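Local coordinates for protein transcriptional regulator, TetR family (Agrobacterium tumefaciens, PDB 3C2B) that probably binds cis-regulatory DNA through a helix-turn-helix domain and acts as a transcriptional regulator of the TetR family, at residues S39-A44 with E50-W55; A65-Q70 with L110-L115; E94-D99 with E163-F168. All coordinates share one frame; numbering follows the deposited sequence.

Contact 1: S39-A44 with E50-W55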
ATOM      1  N   SER A  39     -11.663  17.432  22.916  1.00 69.00           N
ATOM      2  CA  SER A  39     -11.889  17.086  24.330  1.00 69.38           C
ATOM      3  C   SER A  39     -11.085  15.882  24.831  1.00 69.60           C
ATOM      4  O   SER A  39     -10.712  15.833  25.997  1.00 69.64           O
ATOM      5  CB  SER A  39     -13.369  16.816  24.585  1.00 69.57           C
ATOM      6  OG  SER A  39     -14.050  18.002  24.951  1.00 70.68           O
ATOM      7  N   GLY A  40     -10.842  14.903  23.969  1.00 69.88           N
ATOM      8  CA  GLY A  40     -10.044  13.751  24.350  1.00 70.51           C
ATOM      9  C   GLY A  40      -8.656  14.256  24.677  1.00 71.18           C
ATOM     10  O   GLY A  40      -8.103  13.950  25.733  1.00 71.64           O
ATOM     11  N   LEU A  41      -8.117  15.077  23.782  1.00 71.27           N
ATOM     12  CA  LEU A  41      -6.773  15.622  23.944  1.00 71.58           C
ATOM     13  C   LEU A  41      -6.653  16.702  25.046  1.00 71.28           C
ATOM     14  O   LEU A  41      -5.585  16.871  25.646  1.00 70.85           O
ATOM     15  CB  LEU A  41      -6.237  16.126  22.601  1.00 71.45           C
ATOM     16  CG  LEU A  41      -4.728  16.391  22.472  1.00 73.04           C
ATOM     17  CD1 LEU A  41      -4.347  17.793  22.990  1.00 73.97           C
ATOM     18  CD2 LEU A  41      -3.876  15.285  23.148  1.00 74.08           C
ATOM     19  N   ALA A  42      -7.738  17.421  25.320  1.00 71.42           N
ATOM     20  CA  ALA A  42      -7.770  18.291  26.508  1.00 71.18           C
ATOM     21  C   ALA A  42      -7.602  17.458  27.786  1.00 71.17           C
ATOM     22  O   ALA A  42      -6.806  17.827  28.665  1.00 71.22           O
ATOM     23  CB  ALA A  42      -9.050  19.127  26.556  1.00 71.20           C
ATOM     24  N   ARG A  43      -8.331  16.335  27.860  1.00 70.89           N
ATOM     25  CA  ARG A  43      -8.291  15.394  28.988  1.00 71.30           C
ATOM     26  C   ARG A  43      -6.917  14.749  29.138  1.00 70.53           C
ATOM     27  O   ARG A  43      -6.339  14.789  30.225  1.00 69.92           O
ATOM     28  CB  ARG A  43      -9.346  14.282  28.844  1.00 71.37           C
ATOM     29  CG  ARG A  43     -10.833  14.667  29.014  1.00 73.46           C
ATOM     30  CD  ARG A  43     -11.720  13.475  28.544  1.00 73.83           C
ATOM     31  NE  ARG A  43     -13.099  13.824  28.153  1.00 77.94           N
ATOM     32  CZ  ARG A  43     -14.124  14.017  28.991  1.00 78.43           C
ATOM     33  NH1 ARG A  43     -13.957  13.937  30.310  1.00 80.03           N
ATOM     34  NH2 ARG A  43     -15.333  14.308  28.508  1.00 78.13           N
ATOM     35  N   ALA A  44      -6.412  14.154  28.041  1.00 70.07           N
ATOM     36  CA  ALA A  44      -5.109  13.467  28.016  1.00 69.68           C
ATOM     37  C   ALA A  44      -3.883  14.346  28.397  1.00 69.82           C
ATOM     38  O   ALA A  44      -3.008  13.915  29.167  1.00 69.73           O
ATOM     39  CB  ALA A  44      -4.898  12.805  26.656  1.00 69.74           C
ATOM     40  N   GLU A  50      -9.497  25.871  23.887  1.00 74.69           N
ATOM     41  CA  GLU A  50      -9.171  27.177  23.281  1.00 75.14           C
ATOM     42  C   GLU A  50      -7.671  27.505  23.356  1.00 75.41           C
ATOM     43  O   GLU A  50      -7.175  28.352  22.608  1.00 75.27           O
ATOM     44  CB  GLU A  50     -10.029  28.317  23.859  1.00 75.20           C
ATOM     45  CG  GLU A  50     -10.119  28.374  25.384  1.00 75.41           C
ATOM     46  CD  GLU A  50     -11.347  27.660  25.930  1.00 75.61           C
ATOM     47  OE1 GLU A  50     -11.621  26.511  25.527  1.00 75.87           O
ATOM     48  OE2 GLU A  50     -12.039  28.249  26.780  1.00 76.53           O
ATOM     49  N   SER A  51      -6.962  26.824  24.254  1.00 75.86           N
ATOM     50  CA  SER A  51      -5.499  26.765  24.209  1.00 76.47           C
ATOM     51  C   SER A  51      -4.992  25.998  22.975  1.00 76.51           C
ATOM     52  O   SER A  51      -4.028  26.413  22.323  1.00 76.78           O
ATOM     53  CB  SER A  51      -4.945  26.140  25.487  1.00 76.52           C
ATOM     54  OG  SER A  51      -3.714  25.490  25.239  1.00 77.34           O
ATOM     55  N   LEU A  52      -5.640  24.879  22.660  1.00 76.59           N
ATOM     56  CA  LEU A  52      -5.343  24.134  21.429  1.00 76.63           C
ATOM     57  C   LEU A  52      -5.450  25.007  20.175  1.00 77.21           C
ATOM     58  O   LEU A  52      -4.694  24.821  19.213  1.00 76.92           O
ATOM     59  CB  LEU A  52      -6.255  22.909  21.312  1.00 76.05           C
ATOM     60  CG  LEU A  52      -5.665  21.532  21.638  1.00 75.43           C
ATOM     61  CD1 LEU A  52      -4.275  21.592  22.260  1.00 73.84           C
ATOM     62  CD2 LEU A  52      -6.620  20.707  22.490  1.00 75.08           C
ATOM     63  N   TYR A  53      -6.378  25.962  20.209  1.00 78.03           N
ATOM     64  CA  TYR A  53      -6.591  26.901  19.111  1.00 79.08           C
ATOM     65  C   TYR A  53      -5.402  27.846  18.844  1.00 79.54           C
ATOM     66  O   TYR A  53      -4.984  27.996  17.690  1.00 79.52           O
ATOM     67  CB  TYR A  53      -7.896  27.686  19.313  1.00 79.30           C
ATOM     68  CG  TYR A  53      -8.227  28.645  18.187  1.00 80.02           C
ATOM     69  CD1 TYR A  53      -7.985  30.018  18.316  1.00 80.71           C
ATOM     70  CD2 TYR A  53      -8.781  28.181  16.989  1.00 80.87           C
ATOM     71  CE1 TYR A  53      -8.284  30.905  17.278  1.00 80.89           C
ATOM     72  CE2 TYR A  53      -9.081  29.059  15.940  1.00 81.19           C
ATOM     73  CZ  TYR A  53      -8.835  30.418  16.098  1.00 80.63           C
ATOM     74  OH  TYR A  53      -9.135  31.286  15.074  1.00 80.59           O
ATOM     75  N   LYS A  54      -4.859  28.474  19.890  1.00 80.23           N
ATOM     76  CA  LYS A  54      -3.746  29.429  19.711  1.00 80.81           C
ATOM     77  C   LYS A  54      -2.380  28.747  19.532  1.00 81.19           C
ATOM     78  O   LYS A  54      -1.415  29.387  19.105  1.00 81.17           O
ATOM     79  CB  LYS A  54      -3.727  30.525  20.800  1.00 80.60           C
ATOM     80  CG  LYS A  54      -2.749  30.339  21.966  1.00 80.90           C
ATOM     81  CD  LYS A  54      -3.405  29.653  23.160  1.00 80.68           C
ATOM     82  CE  LYS A  54      -2.520  29.681  24.404  1.00 80.37           C
ATOM     83  NZ  LYS A  54      -2.951  30.716  25.382  1.00 80.36           N
ATOM     84  N   TRP A  55      -2.308  27.454  19.843  1.00 81.82           N
ATOM     85  CA  TRP A  55      -1.102  26.669  19.574  1.00 82.53           C
ATOM     86  C   TRP A  55      -0.992  26.251  18.102  1.00 82.51           C
ATOM     87  O   TRP A  55       0.068  26.434  17.482  1.00 82.35           O
ATOM     88  CB  TRP A  55      -1.032  25.424  20.474  1.00 83.01           C
ATOM     89  CG  TRP A  55      -0.766  25.701  21.946  1.00 83.64           C
ATOM     90  CD1 TRP A  55      -0.255  26.844  22.499  1.00 84.32           C
ATOM     91  CD2 TRP A  55      -0.971  24.791  23.035  1.00 84.49           C
ATOM     92  NE1 TRP A  55      -0.153  26.710  23.868  1.00 84.37           N
ATOM     93  CE2 TRP A  55      -0.583  25.457  24.220  1.00 84.02           C
ATOM     94  CE3 TRP A  55      -1.454  23.476  23.123  1.00 84.63           C
ATOM     95  CZ2 TRP A  55      -0.660  24.852  25.479  1.00 83.86           C
ATOM     96  CZ3 TRP A  55      -1.535  22.880  24.385  1.00 84.32           C
ATOM     97  CH2 TRP A  55      -1.139  23.567  25.538  1.00 83.61           C
TER
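Leu41 and Leu52 meet through their methyl groups, and their touch is nearly the whole of this small interface, which buries 96 Å² in all. Leu52 gives up 50 Å² of that and Leu41 33 Å². The working atom on Leu41 is CD1, which rests against the forked end of the other leucine: it lies 3.7 Å from Leu52 CD2 and 3.9 Å from Leu52 CD1, so both branches are touched at van der Waals distance. With CG placed opposite the backbone N of Leu41 (chi1 -164°), that methyl is carried out from helix 38-45 to Leu52, and the two side chains are set at a slant to each other. Leu52 has a nearly eclipsed chi2 of 9°, so its fork may be somewhat strained or less surely placed than the rest. Ala42 is a marginal third member. Its CA is 8.1 Å from the CA of Leu52, the nearest such approach, yet its small side chain stops short and the backbone N of Ala42 comes only to 4.5 Å from Leu52 CD2. The contact joins the two helices of the predicted helix-turn-helix motif, in which helix 49-56 is probably the recognition helix, as in other TetR proteins; the link between them here is purely apolar. Cys47, from the intervening turn, touches both leucines. Helix 15-31 packs against the same cluster, with Val20, Gln23 and Ala24 on Leu41 and Val20 also reaching Trp55, so this helix and the turn complete the packing around the pair.

Contact 2: A65-Q70 with L110-L115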
ATOM      1  N   ALA A  65       0.606  19.680  12.649  1.00 82.22           N
ATOM      2  CA  ALA A  65       1.704  19.855  13.600  1.00 81.88           C
ATOM      3  C   ALA A  65       2.112  18.506  14.171  1.00 81.69           C
ATOM      4  O   ALA A  65       3.281  18.279  14.423  1.00 82.11           O
ATOM      5  CB  ALA A  65       1.337  20.848  14.715  1.00 81.79           C
HETATM    6  N   MSE A  66       1.136  17.624  14.361  1.00 80.99           N
HETATM    7  CA  MSE A  66       1.368  16.226  14.724  1.00 80.97           C
HETATM    8  C   MSE A  66       2.239  15.487  13.667  1.00 81.12           C
HETATM    9  O   MSE A  66       3.203  14.782  13.999  1.00 81.28           O
HETATM   10  CB  MSE A  66       0.018  15.497  14.877  1.00 80.53           C
HETATM   11  CG  MSE A  66      -0.883  15.955  16.049  1.00 78.03           C
HETATM   12 SE   MSE A  66      -2.620  14.988  16.103  0.60 80.74          SE
HETATM   13  CE  MSE A  66      -1.972  13.151  16.293  1.00 74.95           C
ATOM     14  N   ILE A  67       1.876  15.648  12.398  1.00 81.40           N
ATOM     15  CA  ILE A  67       2.658  15.097  11.279  1.00 81.45           C
ATOM     16  C   ILE A  67       4.084  15.703  11.215  1.00 81.81           C
ATOM     17  O   ILE A  67       5.055  14.956  11.064  1.00 82.04           O
ATOM     18  CB  ILE A  67       1.927  15.261   9.916  1.00 81.35           C
ATOM     19  CG1 ILE A  67       0.651  14.406   9.894  1.00 81.82           C
ATOM     20  CG2 ILE A  67       2.858  14.915   8.730  1.00 79.48           C
ATOM     21  CD1 ILE A  67      -0.215  14.526   8.630  1.00 81.42           C
ATOM     22  N   THR A  68       4.216  17.032  11.338  1.00 81.62           N
ATOM     23  CA  THR A  68       5.546  17.657  11.242  1.00 81.26           C
ATOM     24  C   THR A  68       6.369  17.544  12.535  1.00 80.94           C
ATOM     25  O   THR A  68       7.598  17.626  12.483  1.00 81.91           O
ATOM     26  CB  THR A  68       5.496  19.113  10.738  1.00 81.45           C
ATOM     27  OG1 THR A  68       4.931  19.959  11.744  1.00 81.84           O
ATOM     28  CG2 THR A  68       4.675  19.208   9.456  1.00 81.67           C
ATOM     29  N   PHE A  69       5.701  17.375  13.677  1.00 79.81           N
ATOM     30  CA  PHE A  69       6.364  17.065  14.961  1.00 78.94           C
ATOM     31  C   PHE A  69       6.983  15.670  14.882  1.00 78.06           C
ATOM     32  O   PHE A  69       8.121  15.479  15.297  1.00 77.45           O
ATOM     33  CB  PHE A  69       5.344  17.139  16.123  1.00 79.01           C
ATOM     34  CG  PHE A  69       5.843  16.593  17.452  1.00 79.40           C
ATOM     35  CD1 PHE A  69       6.776  17.300  18.219  1.00 78.11           C
ATOM     36  CD2 PHE A  69       5.343  15.389  17.961  1.00 78.46           C
ATOM     37  CE1 PHE A  69       7.226  16.798  19.459  1.00 78.06           C
ATOM     38  CE2 PHE A  69       5.788  14.888  19.210  1.00 77.81           C
ATOM     39  CZ  PHE A  69       6.723  15.594  19.957  1.00 77.30           C
ATOM     40  N   GLN A  70       6.236  14.703  14.340  1.00 77.00           N
ATOM     41  CA  GLN A  70       6.760  13.351  14.233  1.00 76.44           C
ATOM     42  C   GLN A  70       7.907  13.261  13.221  1.00 75.70           C
ATOM     43  O   GLN A  70       8.985  12.745  13.541  1.00 75.29           O
ATOM     44  CB  GLN A  70       5.656  12.356  13.910  1.00 76.13           C
ATOM     45  CG  GLN A  70       6.156  10.935  13.675  1.00 78.03           C
ATOM     46  CD  GLN A  70       6.634  10.216  14.946  1.00 78.71           C
ATOM     47  OE1 GLN A  70       6.605  10.761  16.051  1.00 78.79           O
ATOM     48  NE2 GLN A  70       7.068   8.968  14.775  1.00 80.31           N
ATOM     49  N   LEU A 110       2.159   4.255  11.084  1.00 41.76           N
ATOM     50  CA  LEU A 110       0.881   3.678  10.613  1.00 42.06           C
ATOM     51  C   LEU A 110      -0.303   4.554  10.970  1.00 41.75           C
ATOM     52  O   LEU A 110      -1.176   4.779  10.143  1.00 41.93           O
ATOM     53  CB  LEU A 110       0.654   2.268  11.153  1.00 41.71           C
ATOM     54  CG  LEU A 110       1.551   1.193  10.545  1.00 40.06           C
ATOM     55  CD1 LEU A 110       1.523  -0.044  11.468  1.00 42.17           C
ATOM     56  CD2 LEU A 110       1.180   0.834   9.095  1.00 39.61           C
ATOM     57  N   ALA A 111      -0.320   5.046  12.210  1.00 41.62           N
ATOM     58  CA  ALA A 111      -1.431   5.836  12.734  1.00 42.05           C
ATOM     59  C   ALA A 111      -1.511   7.191  12.009  1.00 42.14           C
ATOM     60  O   ALA A 111      -2.607   7.628  11.645  1.00 42.89           O
ATOM     61  CB  ALA A 111      -1.255   6.045  14.203  1.00 40.56           C
ATOM     62  N   LEU A 112      -0.373   7.822  11.719  1.00 40.63           N
ATOM     63  CA  LEU A 112      -0.436   9.084  10.979  1.00 41.54           C
ATOM     64  C   LEU A 112      -0.902   8.897   9.523  1.00 41.27           C
ATOM     65  O   LEU A 112      -1.735   9.664   9.011  1.00 40.68           O
ATOM     66  CB  LEU A 112       0.903   9.825  11.054  1.00 41.74           C
ATOM     67  CG  LEU A 112       1.112  10.301  12.493  1.00 44.33           C
ATOM     68  CD1 LEU A 112       2.601  10.592  12.719  1.00 43.26           C
ATOM     69  CD2 LEU A 112       0.200  11.513  12.885  1.00 44.00           C
ATOM     70  N   ASN A 113      -0.371   7.860   8.882  1.00 41.20           N
ATOM     71  CA  ASN A 113      -0.844   7.457   7.558  1.00 42.46           C
ATOM     72  C   ASN A 113      -2.322   7.129   7.521  1.00 42.32           C
ATOM     73  O   ASN A 113      -3.028   7.643   6.647  1.00 43.73           O
ATOM     74  CB  ASN A 113       0.016   6.323   6.975  1.00 41.91           C
ATOM     75  CG  ASN A 113       1.286   6.863   6.341  1.00 43.32           C
ATOM     76  OD1 ASN A 113       1.237   7.404   5.251  1.00 45.83           O
ATOM     77  ND2 ASN A 113       2.410   6.773   7.051  1.00 40.54           N
ATOM     78  N   ARG A 114      -2.807   6.331   8.473  1.00 41.74           N
ATOM     79  CA  ARG A 114      -4.243   6.104   8.621  1.00 42.21           C
ATOM     80  C   ARG A 114      -4.997   7.415   8.741  1.00 42.24           C
ATOM     81  O   ARG A 114      -6.027   7.601   8.107  1.00 42.89           O
ATOM     82  CB  ARG A 114      -4.550   5.278   9.868  1.00 42.97           C
ATOM     83  CG  ARG A 114      -4.099   3.841   9.764  1.00 43.62           C
ATOM     84  CD  ARG A 114      -4.327   3.079  11.067  1.00 41.87           C
ATOM     85  NE  ARG A 114      -3.819   1.713  10.916  1.00 44.09           N
ATOM     86  CZ  ARG A 114      -2.993   1.150  11.792  1.00 42.63           C
ATOM     87  NH1 ARG A 114      -2.637   1.807  12.907  1.00 43.58           N
ATOM     88  NH2 ARG A 114      -2.543  -0.062  11.572  1.00 40.62           N
ATOM     89  N   LEU A 115      -4.489   8.331   9.562  1.00 42.93           N
ATOM     90  CA  LEU A 115      -5.193   9.604   9.794  1.00 42.78           C
ATOM     91  C   LEU A 115      -5.329  10.386   8.479  1.00 42.13           C
ATOM     92  O   LEU A 115      -6.436  10.786   8.110  1.00 42.07           O
ATOM     93  CB  LEU A 115      -4.460  10.440  10.843  1.00 42.77           C
ATOM     94  CG  LEU A 115      -4.983  11.862  10.997  1.00 44.79           C
ATOM     95  CD1 LEU A 115      -6.287  11.776  11.697  1.00 42.19           C
ATOM     96  CD2 LEU A 115      -3.998  12.730  11.763  1.00 46.72           C
TER
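Segments 65-70 and 110-115 run roughly antiparallel, their axes at 149° and 11.0 Å apart at the closest, with Ile67 and Leu112 nearest in backbone at 6.8 Å between CA atoms. Leu112 carries the contact, with 92 Å² of the 213 Å² buried, and its two methyls address different residues. CD1 of Leu112 takes the aliphatic part of Gln70, lying 3.7 Å from both CB and CG of that glutamine. The other branch, Leu112 CD2, is 4.2 Å from Ile67 CG1, these two side chains lying alongside and pointing opposite ways, and 4.4 Å from CE of the selenomethionine Met66. Helix 59-71 probably corresponds to the linking helix of the TetR fold, which follows the three-helix DNA-binding unit, and here it packs on helix 107-120 of the C-terminal regulatory part. Gln70 starts with CG anti to its backbone N (chi1 175°) and then bends at chi2, presenting methylenes to Leu112 while OE1 bonds to Lys73 NZ. Leu130 and Leu131 of helix 127-134 pack on Ile67, and Leu36 touches Met66.

Contact 3: E94-D99 with E163-F168; sequences EVFAHD and EAYRSF
Segments 94-99 and 163-168 are inclined at 61°, with axes 13.1 Å apart at their closest and Ala97 and Phe168 nearest in backbone at 8.5 Å between CA atoms, a separation bridged by aromatic side chains. Phe96 and Phe168 supply most of the 156 Å² buried. A chi1 of 174° turns the Phe96 ring away from its own backbone N and into the gap; Phe168 is turned likewise, and the two side chains pass alongside, coming from opposite helices. The ring planes differ by 27°, but the centroids are 5.9 Å apart, so the pair is strongly offset and hardly overlaps; the real touch is between Phe96 CD2 and Phe168 CE2 at 3.6 Å. Tyr165 comes to the far end of Phe96, its side chain roughly perpendicular to that of the phenylalanine. Tyr165 OH lies at the edge of the Phe96 ring, near its plane and 4.0 Å from Phe96 CZ, while Tyr165 CE1 is 4.1 Å from that same Phe96 CZ. Both segments belong to the all-helical regulatory domain of the TetR fold, where these three buried aromatic side chains pack helix 86-104 against helix 161-173. Helix 161-173 also meets the second subunit, where Glu163 makes a salt bridge to Arg193 of that subunit. The tyrosine hydroxyl is satisfied by Asp140 OD1, and a formate, probably from the crystallisation liquor, sits near the Tyr165 side chain. More weakly, Ala97 CB approaches Phe168 CZ to 4.4 Å, while Phe201 meets the Phe168 ring from helix 190-205.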
ATOM      1  N   GLU A  94      20.475  -4.646   1.757  1.00 40.55           N
ATOM      2  CA  GLU A  94      19.668  -5.421   2.693  1.00 42.44           C
ATOM      3  C   GLU A  94      19.294  -4.605   3.940  1.00 41.50           C
ATOM      4  O   GLU A  94      18.163  -4.686   4.406  1.00 41.96           O
ATOM      5  CB  GLU A  94      20.381  -6.704   3.128  1.00 42.30           C
ATOM      6  CG  GLU A  94      20.549  -7.721   1.987  1.00 48.14           C
ATOM      7  CD  GLU A  94      21.081  -9.074   2.477  1.00 47.87           C
ATOM      8  OE1 GLU A  94      20.703  -9.534   3.582  1.00 53.77           O
ATOM      9  OE2 GLU A  94      21.880  -9.680   1.749  1.00 54.96           O
ATOM     10  N   VAL A  95      20.264  -3.875   4.508  1.00 40.23           N
ATOM     11  CA  VAL A  95      19.999  -3.076   5.703  1.00 40.12           C
ATOM     12  C   VAL A  95      18.927  -2.015   5.385  1.00 39.65           C
ATOM     13  O   VAL A  95      17.982  -1.825   6.142  1.00 37.75           O
ATOM     14  CB  VAL A  95      21.296  -2.479   6.315  1.00 39.40           C
ATOM     15  CG1 VAL A  95      20.972  -1.497   7.469  1.00 37.71           C
ATOM     16  CG2 VAL A  95      22.255  -3.606   6.788  1.00 38.00           C
ATOM     17  N   PHE A  96      19.072  -1.376   4.225  1.00 39.54           N
ATOM     18  CA  PHE A  96      18.054  -0.475   3.775  1.00 39.17           C
ATOM     19  C   PHE A  96      16.636  -1.140   3.754  1.00 38.83           C
ATOM     20  O   PHE A  96      15.665  -0.627   4.336  1.00 37.16           O
ATOM     21  CB  PHE A  96      18.382   0.081   2.388  1.00 39.21           C
ATOM     22  CG  PHE A  96      17.276   0.892   1.859  1.00 39.02           C
ATOM     23  CD1 PHE A  96      17.153   2.242   2.242  1.00 37.15           C
ATOM     24  CD2 PHE A  96      16.279   0.300   1.060  1.00 38.71           C
ATOM     25  CE1 PHE A  96      16.072   3.019   1.812  1.00 37.09           C
ATOM     26  CE2 PHE A  96      15.164   1.080   0.623  1.00 38.05           C
ATOM     27  CZ  PHE A  96      15.066   2.444   1.021  1.00 36.42           C
ATOM     28  N   ALA A  97      16.517  -2.267   3.057  1.00 38.67           N
ATOM     29  CA  ALA A  97      15.191  -2.903   2.887  1.00 37.77           C
ATOM     30  C   ALA A  97      14.529  -3.195   4.236  1.00 37.43           C
ATOM     31  O   ALA A  97      13.341  -2.938   4.416  1.00 37.83           O
ATOM     32  CB  ALA A  97      15.326  -4.160   2.044  1.00 38.45           C
ATOM     33  N   HIS A  98      15.317  -3.707   5.185  1.00 35.93           N
ATOM     34  CA  HIS A  98      14.846  -4.047   6.521  1.00 36.00           C
ATOM     35  C   HIS A  98      14.445  -2.774   7.300  1.00 36.86           C
ATOM     36  O   HIS A  98      13.381  -2.738   7.935  1.00 37.55           O
ATOM     37  CB  HIS A  98      15.993  -4.831   7.229  1.00 34.12           C
ATOM     38  CG  HIS A  98      15.594  -5.569   8.477  1.00 31.89           C
ATOM     39  ND1 HIS A  98      16.351  -6.617   8.984  1.00 33.56           N
ATOM     40  CD2 HIS A  98      14.569  -5.393   9.355  1.00 30.74           C
ATOM     41  CE1 HIS A  98      15.805  -7.050  10.113  1.00 28.63           C
ATOM     42  NE2 HIS A  98      14.714  -6.338  10.345  1.00 32.36           N
ATOM     43  N   ASP A  99      15.306  -1.738   7.258  1.00 37.08           N
ATOM     44  CA  ASP A  99      14.956  -0.401   7.767  1.00 37.67           C
ATOM     45  C   ASP A  99      13.629   0.141   7.159  1.00 37.29           C
ATOM     46  O   ASP A  99      12.795   0.662   7.868  1.00 38.29           O
ATOM     47  CB  ASP A  99      16.068   0.596   7.451  1.00 37.07           C
ATOM     48  CG  ASP A  99      17.332   0.349   8.236  1.00 39.96           C
ATOM     49  OD1 ASP A  99      17.331  -0.445   9.205  1.00 41.02           O
ATOM     50  OD2 ASP A  99      18.352   0.989   7.895  1.00 41.24           O
ATOM     51  N   GLU A 163      12.987   4.635 -11.413  1.00 48.28           N
ATOM     52  CA  GLU A 163      12.326   3.421 -11.792  1.00 48.18           C
ATOM     53  C   GLU A 163      12.999   2.208 -11.122  1.00 47.47           C
ATOM     54  O   GLU A 163      12.328   1.296 -10.660  1.00 46.49           O
ATOM     55  CB  GLU A 163      12.359   3.345 -13.312  1.00 47.07           C
ATOM     56  CG  GLU A 163      11.670   2.197 -13.937  1.00 49.58           C
ATOM     57  CD  GLU A 163      10.147   2.199 -13.841  1.00 49.98           C
ATOM     58  OE1 GLU A 163       9.504   3.255 -13.656  1.00 47.56           O
ATOM     59  OE2 GLU A 163       9.595   1.098 -14.000  1.00 50.96           O
ATOM     60  N   ALA A 164      14.327   2.237 -11.040  1.00 46.47           N
ATOM     61  CA  ALA A 164      15.051   1.241 -10.280  1.00 45.01           C
ATOM     62  C   ALA A 164      14.615   1.284  -8.834  1.00 43.48           C
ATOM     63  O   ALA A 164      14.406   0.246  -8.251  1.00 42.05           O
ATOM     64  CB  ALA A 164      16.557   1.442 -10.381  1.00 44.27           C
ATOM     65  N   TYR A 165      14.499   2.477  -8.247  1.00 43.22           N
ATOM     66  CA  TYR A 165      14.024   2.591  -6.837  1.00 41.06           C
ATOM     67  C   TYR A 165      12.567   2.154  -6.702  1.00 41.51           C
ATOM     68  O   TYR A 165      12.193   1.425  -5.758  1.00 40.95           O
ATOM     69  CB  TYR A 165      14.263   4.005  -6.258  1.00 41.86           C
ATOM     70  CG  TYR A 165      13.746   4.216  -4.822  1.00 41.12           C
ATOM     71  CD1 TYR A 165      13.766   3.164  -3.884  1.00 38.62           C
ATOM     72  CD2 TYR A 165      13.283   5.467  -4.394  1.00 39.76           C
ATOM     73  CE1 TYR A 165      13.304   3.325  -2.583  1.00 36.22           C
ATOM     74  CE2 TYR A 165      12.832   5.643  -3.040  1.00 39.02           C
ATOM     75  CZ  TYR A 165      12.868   4.560  -2.157  1.00 37.34           C
ATOM     76  OH  TYR A 165      12.397   4.673  -0.854  1.00 41.75           O
ATOM     77  N   ARG A 166      11.745   2.563  -7.667  1.00 40.53           N
ATOM     78  CA  ARG A 166      10.355   2.104  -7.758  1.00 40.15           C
ATOM     79  C   ARG A 166      10.210   0.567  -7.671  1.00 38.61           C
ATOM     80  O   ARG A 166       9.383   0.041  -6.842  1.00 38.55           O
ATOM     81  CB  ARG A 166       9.627   2.721  -9.008  1.00 39.24           C
ATOM     82  CG  ARG A 166       8.116   2.459  -9.000  1.00 40.44           C
ATOM     83  CD  ARG A 166       7.385   2.886 -10.313  1.00 41.46           C
ATOM     84  NE  ARG A 166       5.950   2.637 -10.223  1.00 39.43           N
ATOM     85  CZ  ARG A 166       5.363   1.435 -10.342  1.00 38.70           C
ATOM     86  NH1 ARG A 166       6.074   0.346 -10.592  1.00 38.31           N
ATOM     87  NH2 ARG A 166       4.061   1.312 -10.199  1.00 36.48           N
ATOM     88  N   SER A 167      10.989  -0.133  -8.501  1.00 36.29           N
ATOM     89  CA  SER A 167      11.022  -1.587  -8.523  1.00 35.59           C
ATOM     90  C   SER A 167      11.486  -2.149  -7.174  1.00 35.61           C
ATOM     91  O   SER A 167      10.854  -3.034  -6.637  1.00 36.29           O
ATOM     92  CB  SER A 167      11.970  -2.105  -9.604  1.00 36.63           C
ATOM     93  OG  SER A 167      11.474  -1.828 -10.911  1.00 38.06           O
ATOM     94  N   PHE A 168      12.569  -1.622  -6.634  1.00 33.98           N
ATOM     95  CA  PHE A 168      13.116  -2.074  -5.359  1.00 34.55           C
ATOM     96  C   PHE A 168      12.088  -1.916  -4.269  1.00 34.74           C
ATOM     97  O   PHE A 168      11.867  -2.835  -3.466  1.00 35.98           O
ATOM     98  CB  PHE A 168      14.363  -1.254  -5.023  1.00 33.17           C
ATOM     99  CG  PHE A 168      15.207  -1.811  -3.898  1.00 34.89           C
ATOM    100  CD1 PHE A 168      15.274  -3.188  -3.634  1.00 34.91           C
ATOM    101  CD2 PHE A 168      15.953  -0.947  -3.099  1.00 35.03           C
ATOM    102  CE1 PHE A 168      16.101  -3.678  -2.610  1.00 34.36           C
ATOM    103  CE2 PHE A 168      16.797  -1.445  -2.088  1.00 39.08           C
ATOM    104  CZ  PHE A 168      16.857  -2.818  -1.843  1.00 34.99           C
TER

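In the fold
The three contacts are spread along the elongated chain, from the DNA-binding end to the regulatory domain. Contact 1, within the predicted helix-turn-helix, lies about 17 Å from contact 2 between centres; their nearest atoms are about 6 Å apart, and helix 49-56 is followed in the chain by helix 59-71. Contact 2, between helix 59-71 and helix 107-120, is about 23 Å between centres from contact 3, which has the formate beside it. These two interleave in sequence, since helix 86-104 comes between the two helices of contact 2, and both have residues touching the second subunit. Contacts 1 and 3 lie on opposite sides of the chain's centre, their nearest atoms about 27 Å apart.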